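Local coordinates for CalS13 (PDB 4ZAS), which probably acts as a pyridoxal phosphate-dependent aminotransferase on nucleotide-linked sugars, and binds dTDP-4-keto-6-deoxyglucose, at residues Pro58-Tyr63 and Phe271-Ile276; Gly199-Gly204 and Asp320-Phe325; Val312-Arg317 and Trp326-Lys331. All coordinates share one frame; numbering follows the deposited sequence.

Along the chain the segments of contacts 1 and 2 alternate, as do those of contacts 2 and 3, whereas contact 1 closes before contact 3 opens. Contact 1 joins the start of helix 58-71 to the start of helix 275-305, beside the dTDP-binding residues and the second subunit. That long helix leads to strand 312-313, where contact 3 begins, about 36 Å from contact 1 between centres and on the opposite side of the chain's centre. Contacts 2 and 3, in separate small antiparallel sheets, have centres about 15 Å apart and touch through Phe-325 and Arg-317. The long helix thus links a dimer-facing part of the aminotransferase to its C-terminal region.

Contact 1: Pro58-Tyr63 and Phe271-Ile276; sequences PTVAEY and FILNEI
The carboxylate of Glu-275 meets the first turn of helix 58-71 along its two oxygens, each of which takes one backbone N-H. OE1 uses its syn lone pair for Thr-59 N, 3.0 Å from Glu-275 OE1. OE2 is also met on the syn side, by Val-60 N at 3.0 Å from Glu-275 OE2, but that donor stands 28° out of the carboxylate plane. The two bonds fix the rotation of the group, and its negative charge would be favoured by the positive end of the helix dipole. Glu-275 gets there by folding back: CG lies anti to its own carbonyl carbon, beside the backbone N, and a bend at chi2 (-72°) swings the carboxylate across to the other helix. Thr-59 CB packs against the same carboxylate, 3.1 Å from Glu-275 OE1.

The Tyr-63 ring meets Leu-273 CD2 obliquely, with the methyl 3.8 Å from Tyr-63 CE2, and the two side chains cross at about a right angle. Between these polar and apolar ends sits Val-60. Its CG2 methyl rests on the turn leading into helix 275-305, 3.3 Å from Leu-273 O and 3.2 Å from Asn-274 O.

Asn-274 is the N-cap of that second helix: its OD1 accepts from Gly-277 N, while its ND2 bonds to Ser-228 OG of the second subunit. The backbone of Glu-275 is hydrogen-bonded to that of Leu-54, one of the residues that bind dTDP in a structure of this protein, and the side chain of Arg-53, another, lies about 5 Å from that of Glu-275. Two helix N-termini therefore come together here, one held by a glutamate from the first turn of the other, next to the nucleotide site and the dimer interface of a DegT/DnrJ/EryC1-family aminotransferase.

Contact 2: Gly199-Gly204 and Asp320-Phe325; sequences GATYRG and DREPAF
Asp-320 faces Arg-203 with its CG tucked between its own backbone N and carbonyl carbon (chi1 68°), which aims one carboxylate oxygen at the arginine across the contact and the other at Arg-321. Arg-203 answers with CG anti to its carbonyl carbon and a chain bent at both chi2 and chi3, curling its guanidinium round to the aspartate. Two of its nitrogens reach the same oxygen side-on: NE is 3.1 Å and NH2 3.2 Å from Asp-320 OD2. The oxygen lies near the guanidinium plane; NH2 uses its anti lone pair, NE comes from the same side but tilted out of the carboxylate plane. Guanidinium and carboxylate stand 86° apart.

The syn side of OD1 is held by Arg-321, whose NE and NH2 each lie 3.0 Å from Asp-320 OD1. One carboxylate thus receives four N-H bonds and separates two guanidinium groups of like charge. With an alanine in place of Asp-320, Arg-203 would probably lose its salt-bridge partner here and be freer to turn, and Arg-321 would be left with weaker partners such as Asp-169. Arg-321 also lies alongside Tyr-202, pointing the same way; Tyr-202 CE1 sits over one guanidinium face near its rim, the two planes being 84° apart.

The backbones pair antiparallel. Thr-201 and Glu-322 form the hydrogen-bonded pair, Thr-201 N lying 3.1 Å from Glu-322 O and Glu-322 N 2.9 Å from Thr-201 O, and Arg-203 N continues the pairing to Asp-320 O at 2.8 Å. On the other face from Tyr-202 and Arg-321, Thr-201 CG2 packs against Glu-322 CB.

Strand 201-202 is the middle of a small three-stranded sheet, between strands 205-206 and 321-322. Tyr-202 touches Leu-170 of helix 170-180 and gives its OH a partner in Asn-171 N, while Ala-324, packed against Ala-200, leans on Leu-292 of helix 275-305.

Contact 3: Val312-Arg317 and Trp326-Lys331; sequences VEQTER and WMYPLK
Gln-314 and Arg-317 converge on the outer end of the Tyr-328 ring. The Gln-314 amide is turned 67° from the ring and brings OE1, near the ring plane, to 3.1 Å from Tyr-328 OH. Arg-317 reaches the ring obliquely: its guanidinium, at 79° to the ring, has Tyr-328 CE2 at its own edge, 3.3 Å from Arg-317 NH2. A bend at chi2 (-86°) carries the guanidinium there. Asp-303 of helix 275-305 ties the two ends together, forming a salt bridge with Arg-317 and a hydrogen bond with Tyr-328 OH.

Strand 312-313 is an edge of a three-stranded antiparallel sheet with 328-332 in the middle. Its hydrogen-bonded pair joins Glu-313 N to Lys-331 O at 2.8 Å and Lys-331 N to Glu-313 O at 2.7 Å. Past this pair the two segments diverge, and a water bridges them, accepting from Thr-315 N and Arg-317 NH2 and donating to Pro-329 O. Val-312 CG1 sits against the Leu-330 methyls, 3.6 Å from Leu-330 CD2, with Ile-400 of helix 390-401 touching both residues. The Glu-313 and Lys-331 side chains cross obliquely without a salt bridge: Glu-313 pairs with Arg-378, and Lys-331 NZ bonds to Pro-137 O.

Contact 1: Pro58-Tyr63 and Phe271-Ile276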
loop_
_atom_site.group_PDB
_atom_site.type_symbol
_atom_site.label_atom_id
_atom_site.label_comp_id
_atom_site.label_asym_id
_atom_site.label_seq_id
_atom_site.Cartn_x
_atom_site.Cartn_y
_atom_site.Cartn_z
ATOM N N PRO A 58 -14.007 6.895 -11.905
ATOM C CA PRO A 58 -13.813 6.563 -13.326
ATOM C C PRO A 58 -12.437 6.956 -13.899
ATOM O O PRO A 58 -12.017 6.361 -14.889
ATOM C CB PRO A 58 -14.919 7.358 -14.021
ATOM C CG PRO A 58 -15.142 8.538 -13.118
ATOM C CD PRO A 58 -14.928 8.030 -11.713
ATOM N N THR A 59 -11.741 7.906 -13.282
ATOM C CA THR A 59 -10.455 8.348 -13.800
ATOM C C THR A 59 -9.444 7.209 -13.815
ATOM O O THR A 59 -8.769 6.992 -14.817
ATOM C CB THR A 59 -9.890 9.518 -12.970
ATOM O OG1 THR A 59 -10.729 10.663 -13.141
ATOM C CG2 THR A 59 -8.491 9.875 -13.432
ATOM N N VAL A 60 -9.371 6.454 -12.728
ATOM C CA VAL A 60 -8.485 5.295 -12.669
ATOM C C VAL A 60 -8.835 4.262 -13.741
ATOM O O VAL A 60 -7.950 3.678 -14.363
ATOM C CB VAL A 60 -8.530 4.664 -11.280
ATOM C CG1 VAL A 60 -7.973 3.288 -11.327
ATOM C CG2 VAL A 60 -7.766 5.545 -10.278
ATOM N N ALA A 61 -10.126 4.027 -13.953
ATOM C CA ALA A 61 -10.557 3.112 -15.007
ATOM C C ALA A 61 -10.144 3.629 -16.387
ATOM O O ALA A 61 -9.747 2.849 -17.239
ATOM C CB ALA A 61 -12.055 2.892 -14.952
ATOM N N GLU A 62 -10.254 4.941 -16.601
ATOM C CA GLU A 62 -9.875 5.557 -17.879
ATOM C C GLU A 62 -8.378 5.372 -18.121
ATOM O O GLU A 62 -7.946 5.141 -19.247
ATOM C CB GLU A 62 -10.215 7.051 -17.919
ATOM C CG GLU A 62 -9.807 7.695 -19.233
ATOM C CD GLU A 62 -9.991 9.209 -19.287
ATOM O OE1 GLU A 62 -10.557 9.804 -18.350
ATOM O OE2 GLU A 62 -9.557 9.808 -20.295
ATOM N N TYR A 63 -7.597 5.517 -17.059
ATOM C CA TYR A 63 -6.166 5.277 -17.103
ATOM C C TYR A 63 -5.828 3.806 -17.416
ATOM O O TYR A 63 -5.049 3.520 -18.324
ATOM C CB TYR A 63 -5.552 5.731 -15.778
ATOM C CG TYR A 63 -4.146 5.254 -15.494
ATOM C CD1 TYR A 63 -3.056 5.708 -16.243
ATOM C CD2 TYR A 63 -3.893 4.410 -14.414
ATOM C CE1 TYR A 63 -1.767 5.304 -15.949
ATOM C CE2 TYR A 63 -2.599 3.993 -14.122
ATOM C CZ TYR A 63 -1.542 4.450 -14.890
ATOM O OH TYR A 63 -0.262 4.022 -14.596
ATOM N N PHE A 271 -5.087 -2.170 -2.029
ATOM C CA PHE A 271 -4.017 -1.842 -2.956
ATOM C C PHE A 271 -4.468 -0.913 -4.080
ATOM O O PHE A 271 -3.706 -0.648 -4.993
ATOM C CB PHE A 271 -3.458 -3.124 -3.593
ATOM C CG PHE A 271 -2.550 -3.934 -2.691
ATOM C CD1 PHE A 271 -1.993 -3.382 -1.550
ATOM C CD2 PHE A 271 -2.239 -5.255 -3.012
ATOM C CE1 PHE A 271 -1.147 -4.143 -0.730
ATOM C CE2 PHE A 271 -1.405 -6.011 -2.196
ATOM C CZ PHE A 271 -0.863 -5.454 -1.047
ATOM N N ILE A 272 -5.678 -0.378 -4.000
ATOM C CA ILE A 272 -6.205 0.421 -5.098
ATOM C C ILE A 272 -5.391 1.702 -5.326
ATOM O O ILE A 272 -4.806 2.255 -4.396
ATOM C CB ILE A 272 -7.691 0.736 -4.858
ATOM C CG1 ILE A 272 -7.888 1.444 -3.521
ATOM C CG2 ILE A 272 -8.497 -0.545 -4.851
ATOM C CD1 ILE A 272 -9.182 2.211 -3.435
ATOM N N LEU A 273 -5.351 2.143 -6.582
ATOM C CA LEU A 273 -4.760 3.424 -6.973
ATOM C C LEU A 273 -5.858 4.459 -6.942
ATOM O O LEU A 273 -6.949 4.195 -7.436
ATOM C CB LEU A 273 -4.163 3.332 -8.384
ATOM C CG LEU A 273 -3.544 4.594 -8.989
ATOM C CD1 LEU A 273 -2.151 4.794 -8.438
ATOM C CD2 LEU A 273 -3.511 4.554 -10.520
ATOM N N ASN A 274 -5.589 5.658 -6.438
ATOM C CA ASN A 274 -6.692 6.603 -6.308
ATOM C C ASN A 274 -6.815 7.530 -7.506
ATOM O O ASN A 274 -5.975 7.505 -8.417
ATOM C CB ASN A 274 -6.580 7.408 -5.003
ATOM C CG ASN A 274 -5.388 8.360 -4.953
ATOM O OD1 ASN A 274 -4.761 8.718 -5.971
ATOM N ND2 ASN A 274 -5.090 8.814 -3.729
ATOM N N GLU A 275 -7.878 8.332 -7.512
ATOM C CA GLU A 275 -8.199 9.154 -8.670
ATOM C C GLU A 275 -7.101 10.154 -8.990
ATOM O O GLU A 275 -6.936 10.559 -10.139
ATOM C CB GLU A 275 -9.517 9.888 -8.449
ATOM C CG GLU A 275 -10.705 8.971 -8.428
ATOM C CD GLU A 275 -11.007 8.452 -9.801
ATOM O OE1 GLU A 275 -11.743 9.138 -10.537
ATOM O OE2 GLU A 275 -10.514 7.359 -10.149
ATOM N N ILE A 276 -6.335 10.535 -7.981
ATOM C CA ILE A 276 -5.259 11.480 -8.207
ATOM C C ILE A 276 -4.146 10.800 -8.984
ATOM O O ILE A 276 -3.607 11.371 -9.926
ATOM C CB ILE A 276 -4.785 12.090 -6.876
ATOM C CG1 ILE A 276 -5.910 12.965 -6.309
ATOM C CG2 ILE A 276 -3.572 12.970 -7.078
ATOM C CD1 ILE A 276 -5.740 13.288 -4.894
#

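Contact 2: Gly199-Gly204 and Asp320-Phe325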
loop_
_atom_site.group_PDB
_atom_site.type_symbol
_atom_site.label_atom_id
_atom_site.label_comp_id
_atom_site.label_asym_id
_atom_site.label_seq_id
_atom_site.Cartn_x
_atom_site.Cartn_y
_atom_site.Cartn_z
ATOM N N GLY A 199 7.659 0.856 -21.836
ATOM C CA GLY A 199 8.087 1.209 -23.173
ATOM C C GLY A 199 8.947 0.123 -23.781
ATOM O O GLY A 199 9.130 0.059 -25.002
ATOM N N ALA A 200 9.507 -0.730 -22.931
ATOM C CA ALA A 200 10.370 -1.787 -23.437
ATOM C C ALA A 200 9.560 -2.701 -24.339
ATOM O O ALA A 200 8.360 -2.901 -24.132
ATOM C CB ALA A 200 11.010 -2.567 -22.297
ATOM N N THR A 201 10.220 -3.227 -25.362
ATOM C CA THR A 201 9.568 -4.070 -26.343
ATOM C C THR A 201 10.385 -5.357 -26.493
ATOM O O THR A 201 11.601 -5.333 -26.361
ATOM C CB THR A 201 9.393 -3.311 -27.676
ATOM O OG1 THR A 201 8.012 -3.330 -28.041
ATOM C CG2 THR A 201 10.228 -3.893 -28.804
ATOM N N TYR A 202 9.707 -6.488 -26.681
ATOM C CA TYR A 202 10.389 -7.762 -26.874
ATOM C C TYR A 202 9.805 -8.565 -28.030
ATOM O O TYR A 202 8.613 -8.847 -28.079
ATOM C CB TYR A 202 10.373 -8.587 -25.590
ATOM C CG TYR A 202 10.940 -9.975 -25.778
ATOM C CD1 TYR A 202 12.300 -10.178 -25.955
ATOM C CD2 TYR A 202 10.114 -11.085 -25.773
ATOM C CE1 TYR A 202 12.817 -11.455 -26.127
ATOM C CE2 TYR A 202 10.619 -12.362 -25.942
ATOM C CZ TYR A 202 11.963 -12.545 -26.122
ATOM O OH TYR A 202 12.445 -13.824 -26.293
ATOM N N ARG A 203 10.665 -8.920 -28.972
ATOM C CA ARG A 203 10.243 -9.608 -30.171
ATOM C C ARG A 203 9.147 -8.835 -30.890
ATOM O O ARG A 203 8.267 -9.412 -31.499
ATOM C CB ARG A 203 9.763 -11.009 -29.804
ATOM C CG ARG A 203 10.878 -11.896 -29.296
ATOM C CD ARG A 203 11.092 -12.942 -30.307
ATOM N NE ARG A 203 12.453 -13.027 -30.782
ATOM C CZ ARG A 203 12.796 -13.742 -31.840
ATOM N NH1 ARG A 203 11.857 -14.380 -32.527
ATOM N NH2 ARG A 203 14.058 -13.790 -32.221
ATOM N N GLY A 204 9.241 -7.516 -30.857
ATOM C CA GLY A 204 8.325 -6.677 -31.604
ATOM C C GLY A 204 7.061 -6.281 -30.865
ATOM O O GLY A 204 6.300 -5.453 -31.345
ATOM N N ASP A 320 16.502 -8.491 -31.298
ATOM C CA ASP A 320 15.110 -8.901 -31.289
ATOM C C ASP A 320 14.363 -8.286 -30.115
ATOM O O ASP A 320 13.330 -8.803 -29.691
ATOM C CB ASP A 320 15.019 -10.427 -31.250
ATOM C CG ASP A 320 15.502 -11.016 -29.921
ATOM O OD1 ASP A 320 16.128 -10.295 -29.095
ATOM O OD2 ASP A 320 15.268 -12.227 -29.717
ATOM N N ARG A 321 14.904 -7.206 -29.569
ATOM C CA ARG A 321 14.226 -6.502 -28.480
ATOM C C ARG A 321 14.678 -5.063 -28.454
ATOM O O ARG A 321 15.743 -4.739 -28.938
ATOM C CB ARG A 321 14.489 -7.161 -27.122
ATOM C CG ARG A 321 15.880 -6.953 -26.566
ATOM C CD ARG A 321 16.227 -8.053 -25.588
ATOM N NE ARG A 321 16.329 -9.317 -26.305
ATOM C CZ ARG A 321 16.698 -10.464 -25.751
ATOM N NH1 ARG A 321 16.993 -10.493 -24.466
ATOM N NH2 ARG A 321 16.788 -11.577 -26.485
ATOM N N GLU A 322 13.845 -4.202 -27.891
ATOM C CA GLU A 322 14.112 -2.774 -27.828
ATOM C C GLU A 322 14.058 -2.285 -26.389
ATOM O O GLU A 322 12.985 -1.994 -25.865
ATOM C CB GLU A 322 13.110 -2.020 -28.685
ATOM C CG GLU A 322 13.718 -0.991 -29.587
ATOM C CD GLU A 322 12.680 -0.381 -30.493
ATOM O OE1 GLU A 322 11.533 -0.888 -30.506
ATOM O OE2 GLU A 322 13.002 0.615 -31.170
ATOM N N PRO A 323 15.222 -2.216 -25.738
ATOM C CA PRO A 323 15.352 -1.853 -24.324
ATOM C C PRO A 323 14.873 -0.444 -24.018
ATOM O O PRO A 323 14.825 0.402 -24.913
ATOM C CB PRO A 323 16.852 -1.981 -24.068
ATOM C CG PRO A 323 17.331 -2.904 -25.105
ATOM C CD PRO A 323 16.504 -2.648 -26.315
ATOM N N ALA A 324 14.521 -0.208 -22.755
ATOM C CA ALA A 324 13.990 1.085 -22.324
ATOM C C ALA A 324 15.075 1.980 -21.762
ATOM O O ALA A 324 14.881 3.188 -21.662
ATOM C CB ALA A 324 12.879 0.900 -21.282
ATOM N N PHE A 325 16.186 1.377 -21.344
ATOM C CA PHE A 325 17.330 2.120 -20.822
ATOM C C PHE A 325 16.948 3.166 -19.777
ATOM O O PHE A 325 17.221 4.349 -19.953
ATOM C CB PHE A 325 18.090 2.792 -21.967
ATOM C CG PHE A 325 18.788 1.819 -22.882
ATOM C CD1 PHE A 325 19.959 1.201 -22.481
ATOM C CD2 PHE A 325 18.285 1.540 -24.140
ATOM C CE1 PHE A 325 20.607 0.319 -23.310
ATOM C CE2 PHE A 325 18.926 0.656 -24.973
ATOM C CZ PHE A 325 20.091 0.046 -24.559
#

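Contact 3: Val312-Arg317 and Trp326-Lys331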
loop_
_atom_site.group_PDB
_atom_site.type_symbol
_atom_site.label_atom_id
_atom_site.label_comp_id
_atom_site.label_asym_id
_atom_site.label_seq_id
_atom_site.Cartn_x
_atom_site.Cartn_y
_atom_site.Cartn_z
ATOM N N VAL A 312 35.909 -0.639 -19.290
ATOM C CA VAL A 312 34.476 -0.403 -19.406
ATOM C C VAL A 312 33.864 -1.515 -20.235
ATOM O O VAL A 312 34.172 -1.642 -21.416
ATOM C CB VAL A 312 34.173 0.968 -20.029
ATOM C CG1 VAL A 312 32.708 1.068 -20.364
ATOM C CG2 VAL A 312 34.595 2.070 -19.101
ATOM N N GLU A 313 33.073 -2.371 -19.603
ATOM C CA GLU A 313 32.395 -3.426 -20.340
ATOM C C GLU A 313 30.921 -3.113 -20.399
ATOM O O GLU A 313 30.305 -2.846 -19.366
ATOM C CB GLU A 313 32.632 -4.798 -19.704
ATOM C CG GLU A 313 34.110 -5.136 -19.578
ATOM C CD GLU A 313 34.377 -6.599 -19.278
ATOM O OE1 GLU A 313 33.410 -7.398 -19.221
ATOM O OE2 GLU A 313 35.568 -6.933 -19.085
ATOM N N GLN A 314 30.347 -3.162 -21.595
ATOM C CA GLN A 314 28.932 -2.838 -21.762
ATOM C C GLN A 314 28.117 -4.125 -21.657
ATOM O O GLN A 314 28.679 -5.227 -21.660
ATOM C CB GLN A 314 28.683 -2.152 -23.109
ATOM C CG GLN A 314 29.508 -0.879 -23.333
ATOM C CD GLN A 314 29.189 -0.176 -24.647
ATOM O OE1 GLN A 314 28.138 -0.385 -25.247
ATOM N NE2 GLN A 314 30.119 0.619 -25.118
ATOM N N THR A 315 26.801 -3.966 -21.576
ATOM C CA THR A 315 25.841 -5.058 -21.466
ATOM C C THR A 315 25.494 -5.593 -22.855
ATOM O O THR A 315 25.615 -4.872 -23.846
ATOM C CB THR A 315 24.552 -4.581 -20.741
ATOM O OG1 THR A 315 24.794 -4.513 -19.330
ATOM C CG2 THR A 315 23.370 -5.523 -20.985
ATOM N N GLU A 316 25.137 -6.874 -22.926
ATOM C CA GLU A 316 24.649 -7.517 -24.151
ATOM C C GLU A 316 23.532 -6.715 -24.855
ATOM O O GLU A 316 22.732 -6.053 -24.196
ATOM C CB GLU A 316 24.150 -8.924 -23.793
ATOM C CG GLU A 316 23.443 -9.673 -24.896
ATOM C CD GLU A 316 22.692 -10.883 -24.377
ATOM O OE1 GLU A 316 21.436 -10.861 -24.360
ATOM O OE2 GLU A 316 23.373 -11.875 -24.026
ATOM N N ARG A 317 23.489 -6.763 -26.186
ATOM C CA ARG A 317 22.413 -6.116 -26.948
ATOM C C ARG A 317 21.885 -7.032 -28.040
ATOM O O ARG A 317 22.572 -7.302 -29.003
ATOM C CB ARG A 317 22.867 -4.799 -27.598
ATOM C CG ARG A 317 23.408 -3.736 -26.671
ATOM C CD ARG A 317 22.314 -2.873 -26.104
ATOM N NE ARG A 317 22.868 -1.751 -25.355
ATOM C CZ ARG A 317 23.280 -1.824 -24.094
ATOM N NH1 ARG A 317 23.241 -2.976 -23.441
ATOM N NH2 ARG A 317 23.771 -0.749 -23.496
ATOM N N TRP A 326 16.315 2.724 -18.693
ATOM C CA TRP A 326 15.930 3.612 -17.596
ATOM C C TRP A 326 17.159 4.280 -16.992
ATOM O O TRP A 326 17.124 5.452 -16.587
ATOM C CB TRP A 326 15.177 2.837 -16.515
ATOM C CG TRP A 326 14.628 3.712 -15.443
ATOM C CD1 TRP A 326 13.849 4.824 -15.610
ATOM C CD2 TRP A 326 14.803 3.553 -14.032
ATOM N NE1 TRP A 326 13.522 5.357 -14.389
ATOM C CE2 TRP A 326 14.095 4.595 -13.403
ATOM C CE3 TRP A 326 15.478 2.627 -13.239
ATOM C CZ2 TRP A 326 14.055 4.741 -12.020
ATOM C CZ3 TRP A 326 15.432 2.773 -11.855
ATOM C CH2 TRP A 326 14.730 3.820 -11.266
ATOM N N MET A 327 18.214 3.477 -16.868
ATOM C CA MET A 327 19.555 3.944 -16.567
ATOM C C MET A 327 20.483 3.228 -17.538
ATOM O O MET A 327 20.073 2.277 -18.174
ATOM C CB MET A 327 19.922 3.658 -15.108
ATOM C CG MET A 327 19.118 4.474 -14.123
ATOM S SD MET A 327 19.457 4.104 -12.390
ATOM C CE MET A 327 18.862 2.440 -12.291
ATOM N N TYR A 328 21.718 3.687 -17.684
ATOM C CA TYR A 328 22.661 3.007 -18.566
ATOM C C TYR A 328 23.694 2.232 -17.732
ATOM O O TYR A 328 24.386 2.825 -16.897
ATOM C CB TYR A 328 23.359 4.006 -19.494
ATOM C CG TYR A 328 24.165 3.350 -20.588
ATOM C CD1 TYR A 328 25.475 2.968 -20.374
ATOM C CD2 TYR A 328 23.601 3.091 -21.825
ATOM C CE1 TYR A 328 26.209 2.358 -21.362
ATOM C CE2 TYR A 328 24.323 2.475 -22.820
ATOM C CZ TYR A 328 25.629 2.112 -22.591
ATOM O OH TYR A 328 26.354 1.511 -23.599
ATOM N N PRO A 329 23.782 0.906 -17.943
ATOM C CA PRO A 329 24.675 -0.012 -17.228
ATOM C C PRO A 329 26.094 -0.082 -17.813
ATOM O O PRO A 329 26.254 -0.014 -19.037
ATOM C CB PRO A 329 23.982 -1.362 -17.396
ATOM C CG PRO A 329 23.344 -1.262 -18.707
ATOM C CD PRO A 329 22.908 0.176 -18.874
ATOM N N LEU A 330 27.096 -0.196 -16.937
ATOM C CA LEU A 330 28.465 -0.509 -17.313
ATOM C C LEU A 330 29.041 -1.494 -16.296
ATOM O O LEU A 330 28.609 -1.516 -15.145
ATOM C CB LEU A 330 29.341 0.744 -17.352
ATOM C CG LEU A 330 29.090 1.778 -18.441
ATOM C CD1 LEU A 330 30.094 2.927 -18.300
ATOM C CD2 LEU A 330 29.145 1.130 -19.823
ATOM N N LYS A 331 29.998 -2.318 -16.705
ATOM C CA LYS A 331 30.781 -3.052 -15.718
ATOM C C LYS A 331 32.219 -2.539 -15.757
ATOM O O LYS A 331 32.898 -2.663 -16.778
ATOM C CB LYS A 331 30.706 -4.554 -15.961
ATOM C CG LYS A 331 29.298 -5.093 -15.847
ATOM C CD LYS A 331 29.222 -6.517 -16.310
ATOM C CE LYS A 331 29.312 -6.592 -17.832
ATOM N NZ LYS A 331 29.430 -7.997 -18.321
HETATM O O HOH W 1 25.649 -1.373 -21.652
#